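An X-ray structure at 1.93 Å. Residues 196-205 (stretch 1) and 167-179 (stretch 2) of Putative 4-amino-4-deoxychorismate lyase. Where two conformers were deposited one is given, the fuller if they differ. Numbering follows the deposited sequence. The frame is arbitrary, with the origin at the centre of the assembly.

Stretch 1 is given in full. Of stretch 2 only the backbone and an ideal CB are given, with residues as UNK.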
ATOM      1  N   GLY D 196      26.229 -23.759  19.157  1.00 48.29           N
ATOM      2  CA  GLY D 196      27.141 -23.528  18.042  1.00 48.29           C
ATOM      3  C   GLY D 196      26.396 -23.142  16.780  1.00 48.21           C
ATOM      4  O   GLY D 196      26.849 -23.428  15.669  1.00 48.36           O
ATOM      5  N   LEU D 197      25.233 -22.516  16.947  1.00 47.69           N
ATOM      6  CA  LEU D 197      24.517 -21.931  15.816  1.00 47.13           C
ATOM      7  C   LEU D 197      24.750 -20.433  15.789  1.00 46.52           C
ATOM      8  O   LEU D 197      24.841 -19.782  16.840  1.00 46.27           O
ATOM      9  CB  LEU D 197      23.018 -22.235  15.865  1.00 47.13           C
ATOM     10  CG  LEU D 197      22.554 -23.693  15.791  1.00 47.28           C
ATOM     11  CD1 LEU D 197      21.081 -23.772  16.108  1.00 47.67           C
ATOM     12  CD2 LEU D 197      22.827 -24.295  14.422  1.00 47.87           C
ATOM     13  N   ARG D 198      24.872 -19.904  14.578  1.00 46.00           N
ATOM     14  CA  ARG D 198      24.995 -18.475  14.351  1.00 46.23           C
ATOM     15  C   ARG D 198      23.600 -17.860  14.354  1.00 44.97           C
ATOM     16  O   ARG D 198      22.627 -18.513  13.964  1.00 44.65           O
ATOM     17  CB  ARG D 198      25.680 -18.216  13.004  1.00 47.02           C
ATOM     18  CG  ARG D 198      25.970 -16.750  12.690  1.00 49.96           C
ATOM     19  CD  ARG D 198      26.750 -16.620  11.382  1.00 55.50           C
ATOM     20  NE  ARG D 198      25.931 -16.928  10.207  1.00 58.39           N
ATOM     21  CZ  ARG D 198      25.539 -16.025   9.308  1.00 60.74           C
ATOM     22  NH1 ARG D 198      25.894 -14.750   9.442  1.00 61.55           N
ATOM     23  NH2 ARG D 198      24.796 -16.394   8.266  1.00 61.45           N
ATOM     24  N   VAL D 199      23.510 -16.612  14.805  1.00 44.25           N
ATOM     25  CA  VAL D 199      22.234 -15.913  14.903  1.00 43.34           C
ATOM     26  C   VAL D 199      22.334 -14.494  14.332  1.00 43.18           C
ATOM     27  O   VAL D 199      23.204 -13.698  14.728  1.00 43.91           O
ATOM     28  CB  VAL D 199      21.706 -15.892  16.372  1.00 43.30           C
ATOM     29  CG1 VAL D 199      20.594 -14.846  16.553  1.00 42.94           C
ATOM     30  CG2 VAL D 199      21.205 -17.265  16.761  1.00 43.33           C
ATOM     31  N   GLU D 200      21.454 -14.191  13.390  1.00 42.33           N
ATOM     32  CA  GLU D 200      21.360 -12.855  12.811  1.00 41.73           C
ATOM     33  C   GLU D 200      19.941 -12.306  12.907  1.00 40.54           C
ATOM     34  O   GLU D 200      18.985 -13.072  12.897  1.00 39.36           O
ATOM     35  CB  GLU D 200      21.744 -12.895  11.339  1.00 42.36           C
ATOM     36  CG  GLU D 200      23.204 -13.211  11.065  1.00 45.64           C
ATOM     37  CD  GLU D 200      23.618 -12.699   9.701  1.00 49.99           C
ATOM     38  OE1 GLU D 200      23.856 -11.466   9.580  1.00 51.42           O
ATOM     39  OE2 GLU D 200      23.682 -13.521   8.748  1.00 50.55           O
ATOM     40  N   ARG D 201      19.833 -10.976  12.946  1.00 39.33           N
ATOM     41  CA  ARG D 201      18.557 -10.248  12.950  1.00 38.92           C
ATOM     42  C   ARG D 201      18.445  -9.513  11.621  1.00 38.23           C
ATOM     43  O   ARG D 201      19.445  -8.985  11.129  1.00 37.83           O
ATOM     44  CB  ARG D 201      18.526  -9.224  14.092  1.00 38.74           C
ATOM     45  CG  ARG D 201      18.872  -9.814  15.461  1.00 40.31           C
ATOM     46  CD  ARG D 201      19.048  -8.743  16.522  1.00 43.19           C
ATOM     47  NE  ARG D 201      19.412  -9.346  17.808  1.00 46.32           N
ATOM     48  CZ  ARG D 201      18.541  -9.868  18.674  1.00 46.27           C
ATOM     49  NH1 ARG D 201      17.236  -9.857  18.416  1.00 44.20           N
ATOM     50  NH2 ARG D 201      18.983 -10.394  19.813  1.00 47.89           N
ATOM     51  N   GLY D 202      17.243  -9.478  11.042  1.00 37.18           N
ATOM     52  CA  GLY D 202      17.021  -8.714   9.803  1.00 35.72           C
ATOM     53  C   GLY D 202      15.571  -8.440   9.487  1.00 34.60           C
ATOM     54  O   GLY D 202      14.670  -8.982  10.136  1.00 34.46           O
ATOM     55  N   LEU D 203      15.331  -7.573   8.512  1.00 32.97           N
ATOM     56  CA  LEU D 203      14.012  -7.410   7.958  1.00 31.84           C
ATOM     57  C   LEU D 203      13.912  -8.286   6.730  1.00 31.96           C
ATOM     58  O   LEU D 203      14.770  -8.213   5.834  1.00 30.85           O
ATOM     59  CB  LEU D 203      13.764  -5.955   7.585  1.00 32.18           C
ATOM     60  CG  LEU D 203      13.534  -4.990   8.731  1.00 32.48           C
ATOM     61  CD1 LEU D 203      13.854  -3.549   8.308  1.00 33.16           C
ATOM     62  CD2 LEU D 203      12.072  -5.142   9.242  1.00 31.47           C
ATOM     63  N   PHE D 204      12.879  -9.123   6.697  1.00 31.09           N
ATOM     64  CA  PHE D 204      12.674 -10.121   5.633  1.00 31.54           C
ATOM     65  C   PHE D 204      11.362  -9.884   4.906  1.00 31.51           C
ATOM     66  O   PHE D 204      10.332  -9.612   5.536  1.00 31.24           O
ATOM     67  CB  PHE D 204      12.651 -11.547   6.201  1.00 30.57           C
ATOM     68  CG  PHE D 204      14.012 -12.057   6.678  1.00 33.89           C
ATOM     69  CD1 PHE D 204      14.690 -13.030   5.951  1.00 34.65           C
ATOM     70  CD2 PHE D 204      14.586 -11.581   7.863  1.00 32.49           C
ATOM     71  CE1 PHE D 204      15.933 -13.512   6.386  1.00 37.54           C
ATOM     72  CE2 PHE D 204      15.818 -12.039   8.314  1.00 34.85           C
ATOM     73  CZ  PHE D 204      16.494 -13.013   7.578  1.00 35.93           C
ATOM     74  N   ARG D 205      11.407 -10.003   3.578  1.00 31.57           N
ATOM     75  CA  ARG D 205      10.224 -10.039   2.732  1.00 31.00           C
ATOM     76  C   ARG D 205       9.758 -11.494   2.638  1.00 31.31           C
ATOM     77  O   ARG D 205      10.552 -12.403   2.836  1.00 31.26           O
ATOM     78  CB  ARG D 205      10.564  -9.546   1.311  1.00 31.19           C
ATOM     79  CG  ARG D 205      11.184  -8.157   1.197  1.00 29.53           C
ATOM     80  CD  ARG D 205      10.976  -7.542  -0.195  1.00 31.09           C
ATOM     81  NE  ARG D 205       9.576  -7.237  -0.501  1.00 30.43           N
ATOM     82  CZ  ARG D 205       8.886  -6.185  -0.055  1.00 31.80           C
ATOM     83  NH1 ARG D 205       9.445  -5.270   0.741  1.00 32.67           N
ATOM     84  NH2 ARG D 205       7.617  -6.038  -0.422  1.00 32.80           N
ATOM     85  N   UNK D 167      13.521 -17.775  11.265  1.00 35.83           N
ATOM     86  CA  UNK D 167      13.882 -18.493  10.047  1.00 37.22           C
ATOM     87  C   UNK D 167      15.214 -19.220  10.238  1.00 38.18           C
ATOM     88  O   UNK D 167      16.180 -18.631  10.717  1.00 38.70           O
ATOM     89  CB  UNK D 167      13.962 -17.532   8.859  1.00 37.22           C
ATOM     90  N   UNK D 168      15.260 -20.497   9.864  1.00 39.92           N
ATOM     91  CA  UNK D 168      16.499 -21.259   9.939  1.00 41.81           C
ATOM     92  C   UNK D 168      16.890 -21.792   8.574  1.00 43.22           C
ATOM     93  O   UNK D 168      16.127 -22.519   7.937  1.00 42.48           O
ATOM     94  CB  UNK D 168      16.361 -22.412  10.936  1.00 41.81           C
ATOM     95  N   UNK D 169      18.093 -21.421   8.140  1.00 45.60           N
ATOM     96  CA  UNK D 169      18.651 -21.893   6.869  1.00 47.72           C
ATOM     97  C   UNK D 169      20.137 -22.215   7.032  1.00 48.48           C
ATOM     98  O   UNK D 169      20.868 -21.501   7.721  1.00 48.55           O
ATOM     99  CB  UNK D 169      18.451 -20.848   5.770  1.00 47.72           C
ATOM    100  N   UNK D 170      20.560 -23.309   6.396  1.00 49.68           N
ATOM    101  CA  UNK D 170      21.951 -23.765   6.417  1.00 50.70           C
ATOM    102  C   UNK D 170      22.407 -24.029   7.867  1.00 50.30           C
ATOM    103  O   UNK D 170      22.233 -25.143   8.392  1.00 50.72           O
ATOM    104  CB  UNK D 170      22.860 -22.731   5.750  1.00 50.70           C
ATOM    105  N   UNK D 171      22.969 -23.018   8.525  1.00 49.32           N
ATOM    106  CA  UNK D 171      23.328 -23.169   9.934  1.00 47.62           C
ATOM    107  C   UNK D 171      23.124 -21.912  10.753  1.00 46.57           C
ATOM    108  O   UNK D 171      23.707 -21.764  11.840  1.00 47.01           O
ATOM    109  CB  UNK D 171      24.789 -23.608  10.050  1.00 47.62           C
ATOM    110  N   UNK D 172      22.283 -21.019  10.232  1.00 45.05           N
ATOM    111  CA  UNK D 172      22.025 -19.739  10.879  0.50 44.27           C
ATOM    112  C   UNK D 172      20.536 -19.529  11.188  1.00 43.39           C
ATOM    113  O   UNK D 172      19.657 -19.839  10.372  1.00 43.05           O
ATOM    114  CB  UNK D 172      22.536 -18.601   9.993  0.50 44.27           C
ATOM    115  N   UNK D 173      20.274 -19.030  12.388  1.00 42.20           N
ATOM    116  CA  UNK D 173      18.925 -18.693  12.830  1.00 40.02           C
ATOM    117  C   UNK D 173      18.744 -17.189  12.731  1.00 38.66           C
ATOM    118  O   UNK D 173      19.484 -16.417  13.347  1.00 39.20           O
ATOM    119  CB  UNK D 173      18.668 -19.182  14.257  1.00 40.02           C
ATOM    120  N   UNK D 174      17.755 -16.778  11.948  1.00 37.16           N
ATOM    121  CA  UNK D 174      17.399 -15.376  11.790  1.00 35.50           C
ATOM    122  C   UNK D 174      16.190 -14.999  12.629  1.00 34.31           C
ATOM    123  O   UNK D 174      15.173 -15.699  12.620  1.00 33.23           O
ATOM    124  CB  UNK D 174      17.127 -15.065  10.317  1.00 35.50           C
ATOM    125  N   UNK D 175      16.312 -13.897  13.353  1.00 33.28           N
ATOM    126  CA  UNK D 175      15.166 -13.311  14.040  1.00 33.07           C
ATOM    127  C   UNK D 175      14.612 -12.187  13.177  1.00 32.83           C
ATOM    128  O   UNK D 175      15.341 -11.256  12.769  1.00 31.96           O
ATOM    129  CB  UNK D 175      15.551 -12.798  15.429  1.00 33.07           C
ATOM    130  N   UNK D 176      13.320 -12.286  12.871  1.00 32.03           N
ATOM    131  CA  UNK D 176      12.700 -11.368  11.926  1.00 31.62           C
ATOM    132  C   UNK D 176      12.401 -10.070  12.659  1.00 31.93           C
ATOM    133  O   UNK D 176      11.679 -10.090  13.669  1.00 31.91           O
ATOM    134  CB  UNK D 176      11.430 -11.965  11.315  1.00 31.62           C
ATOM    135  N   UNK D 177      12.946  -8.953  12.170  1.00 30.11           N
ATOM    136  CA  UNK D 177      12.740  -7.664  12.825  1.00 30.15           C
ATOM    137  C   UNK D 177      11.411  -7.033  12.450  1.00 29.06           C
ATOM    138  O   UNK D 177      10.745  -7.490  11.528  1.00 28.87           O
ATOM    139  CB  UNK D 177      13.880  -6.707  12.472  1.00 30.15           C
ATOM    140  N   UNK D 178      11.055  -5.981  13.187  1.00 27.85           N
ATOM    141  CA  UNK D 178       9.904  -5.137  12.895  1.00 27.93           C
ATOM    142  C   UNK D 178       8.630  -5.381  13.699  1.00 27.50           C
ATOM    143  O   UNK D 178       7.651  -4.684  13.505  1.00 27.24           O
ATOM    144  CB  UNK D 178       9.564  -5.291  11.411  1.00 27.93           C
ATOM    145  N   UNK D 179       8.654  -6.361  14.601  1.00 27.64           N
ATOM    146  CA  UNK D 179       7.495  -6.693  15.416  1.00 27.94           C
ATOM    147  C   UNK D 179       7.825  -6.513  16.892  1.00 29.05           C
ATOM    148  O   UNK D 179       8.648  -5.677  17.261  1.00 28.70           O
ATOM    149  CB  UNK D 179       7.032  -8.125  15.140  1.00 27.94           C
TER

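Strand 172-176 lies beside strand 198-202 in parallel register, and five backbone hydrogen bonds set the frame, from the N of position 173 to Arg198 O (2.9 Å) through the N of position 177 to Gly202 O (2.7 Å). Along 172-176, as in any extended strand, side chains alternate between the face of Arg198 and Glu200 and the face of Val199 and Arg201.

Position 167 points toward stretch 1, its ideal CB 5.1 Å from Phe204 CE1. A mid-sized apolar group would reach that ring; it is Leu167, whose CD2 comes within 3.6 Å of Phe204 CE1.

At 168 CA-to-CB runs sideways and finds nothing within 5.5 Å, so only a long side chain could matter. Phe168 extends to Leu197, CE1 to CD2 3.9 Å, meeting it with the ring edge. Positions 169 and 170 are little constrained by stretch 1 and hold Arg169 and Glu170. At 171 a CB would have room; Gly171 is not demanded by this contact.

Position 172 shares the face of Arg198 and Glu200, with Arg198 NH2 3.6 Å from the ideal CB. Small or polar groups suit it. Thr172 places OG1 over one face of the guanidinium, while Arg198 NH1 is in a salt bridge with Glu200 OE2 (2.6 Å).

Position 173 turns to the other face, its ideal CB 4.0 Å from Val199 CG2: a site for aliphatics. Leu173 packs there, CB to CG2 of Val199 4.0 Å.

At 174 the ideal CB is a tight 3.5 Å from Phe204 CZ, with Arg198 and Glu200 on the same face. An aromatic or a flat polar chain could exploit both. Tyr174 does: the edge of Phe204 approaches its ring face, centroids 5.4 Å apart, and its CE1 lies 3.6 Å from Glu200 OE2.

Position 175 faces Val199 and the aliphatic stem of Arg201, favouring a branched or long apolar chain. Leu175 brings CG to 4.3 Å from Val199 CG1 and CD1 to 3.4 Å from Arg201 NH1.

At 176 the ideal CB is 4.7 Å from Phe204 CD2, and Gly202 opposite offers no side chain. Another apolar group fits; Leu176 sets CD1 over one face of the Phe204 ring, 4.0 Å from Phe204 CD2.

Position 177 points toward stretch 1, near Arg201 and Leu203, where a long polar chain or an aliphatic one could serve. Glu177 lays OE2 3.2 Å from Arg201 CB, and the O of a water lies 2.5 Å from Glu177 OE2 and 3.2 Å from Arg201 O.

At 178, phi of 100° and a CB only 3.3 Å from Leu203 CD2 call for glycine, and Gly178 it is. Position 179 is out of reach: Gly179.

Stretch 2 167-179: LFREGTLYLLEGG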
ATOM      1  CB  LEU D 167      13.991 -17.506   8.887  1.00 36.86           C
ATOM      2  CG  LEU D 167      14.325 -18.063   7.497  1.00 37.02           C
ATOM      3  CD1 LEU D 167      13.193 -18.910   6.962  1.00 36.18           C
ATOM      4  CD2 LEU D 167      14.626 -16.904   6.557  1.00 35.25           C
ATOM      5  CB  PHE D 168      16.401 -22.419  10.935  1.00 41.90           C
ATOM      6  CG  PHE D 168      17.690 -23.192  11.088  1.00 42.88           C
ATOM      7  CD1 PHE D 168      18.712 -22.705  11.887  1.00 44.06           C
ATOM      8  CD2 PHE D 168      17.886 -24.391  10.409  1.00 43.53           C
ATOM      9  CE1 PHE D 168      19.916 -23.412  12.021  1.00 45.90           C
ATOM     10  CE2 PHE D 168      19.073 -25.100  10.539  1.00 44.87           C
ATOM     11  CZ  PHE D 168      20.090 -24.608  11.355  1.00 45.00           C
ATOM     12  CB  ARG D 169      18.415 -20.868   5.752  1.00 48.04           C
ATOM     13  CG  ARG D 169      19.009 -21.252   4.389  1.00 50.43           C
ATOM     14  CD  ARG D 169      18.882 -20.151   3.304  1.00 52.64           C
ATOM     15  NE  ARG D 169      19.314 -18.813   3.729  1.00 54.86           N
ATOM     16  CZ  ARG D 169      18.480 -17.803   3.982  1.00 56.93           C
ATOM     17  NH1 ARG D 169      17.168 -17.981   3.855  1.00 57.37           N
ATOM     18  NH2 ARG D 169      18.948 -16.612   4.359  1.00 57.63           N
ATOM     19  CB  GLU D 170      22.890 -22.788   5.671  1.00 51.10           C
ATOM     20  CG  GLU D 170      22.326 -22.159   4.354  1.00 54.28           C
ATOM     21  CD  GLU D 170      22.190 -23.140   3.171  1.00 58.11           C
ATOM     22  OE1 GLU D 170      23.205 -23.762   2.778  1.00 59.54           O
ATOM     23  OE2 GLU D 170      21.074 -23.260   2.610  1.00 59.00           O
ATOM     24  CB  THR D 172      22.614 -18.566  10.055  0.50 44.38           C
ATOM     25  OG1 THR D 172      21.931 -17.341  10.357  0.50 44.29           O
ATOM     26  CG2 THR D 172      22.485 -18.854   8.589  0.50 44.71           C
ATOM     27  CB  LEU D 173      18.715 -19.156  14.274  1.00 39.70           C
ATOM     28  CG  LEU D 173      17.346 -18.978  14.936  1.00 39.66           C
ATOM     29  CD1 LEU D 173      16.345 -20.023  14.473  1.00 37.77           C
ATOM     30  CD2 LEU D 173      17.530 -19.028  16.445  1.00 39.29           C
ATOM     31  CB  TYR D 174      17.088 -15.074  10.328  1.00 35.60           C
ATOM     32  CG  TYR D 174      18.238 -15.434   9.422  1.00 37.84           C
ATOM     33  CD1 TYR D 174      19.280 -14.528   9.196  1.00 38.51           C
ATOM     34  CD2 TYR D 174      18.304 -16.694   8.816  1.00 39.10           C
ATOM     35  CE1 TYR D 174      20.348 -14.857   8.355  1.00 40.21           C
ATOM     36  CE2 TYR D 174      19.371 -17.035   7.973  1.00 41.65           C
ATOM     37  CZ  TYR D 174      20.388 -16.112   7.754  1.00 42.42           C
ATOM     38  OH  TYR D 174      21.442 -16.448   6.925  1.00 44.67           O
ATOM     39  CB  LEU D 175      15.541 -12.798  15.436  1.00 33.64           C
ATOM     40  CG  LEU D 175      16.468 -13.646  16.325  1.00 34.49           C
ATOM     41  CD1 LEU D 175      16.390 -13.134  17.766  1.00 35.41           C
ATOM     42  CD2 LEU D 175      16.187 -15.162  16.266  1.00 33.52           C
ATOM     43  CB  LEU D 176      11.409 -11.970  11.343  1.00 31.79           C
ATOM     44  CG  LEU D 176      11.505 -12.850  10.085  1.00 31.93           C
ATOM     45  CD1 LEU D 176      12.496 -13.986  10.246  1.00 31.58           C
ATOM     46  CD2 LEU D 176      10.140 -13.410   9.738  1.00 32.58           C
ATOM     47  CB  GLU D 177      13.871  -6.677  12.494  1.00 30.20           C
ATOM     48  CG  GLU D 177      15.228  -7.175  12.857  1.00 34.37           C
ATOM     49  CD  GLU D 177      16.337  -6.247  12.401  1.00 37.41           C
ATOM     50  OE1 GLU D 177      16.122  -5.396  11.513  1.00 38.18           O
ATOM     51  OE2 GLU D 177      17.444  -6.379  12.957  1.00 43.39           O
TER
HETATM   52  O   HOH W   1      26.441 -22.204  12.423  1.00 64.45           O
HETATM   53  O   HOH W   2      11.340  -9.038   9.130  1.00 26.37           O
HETATM   54  O   HOH W   3      19.702  -5.895  11.907  1.00 49.24           O
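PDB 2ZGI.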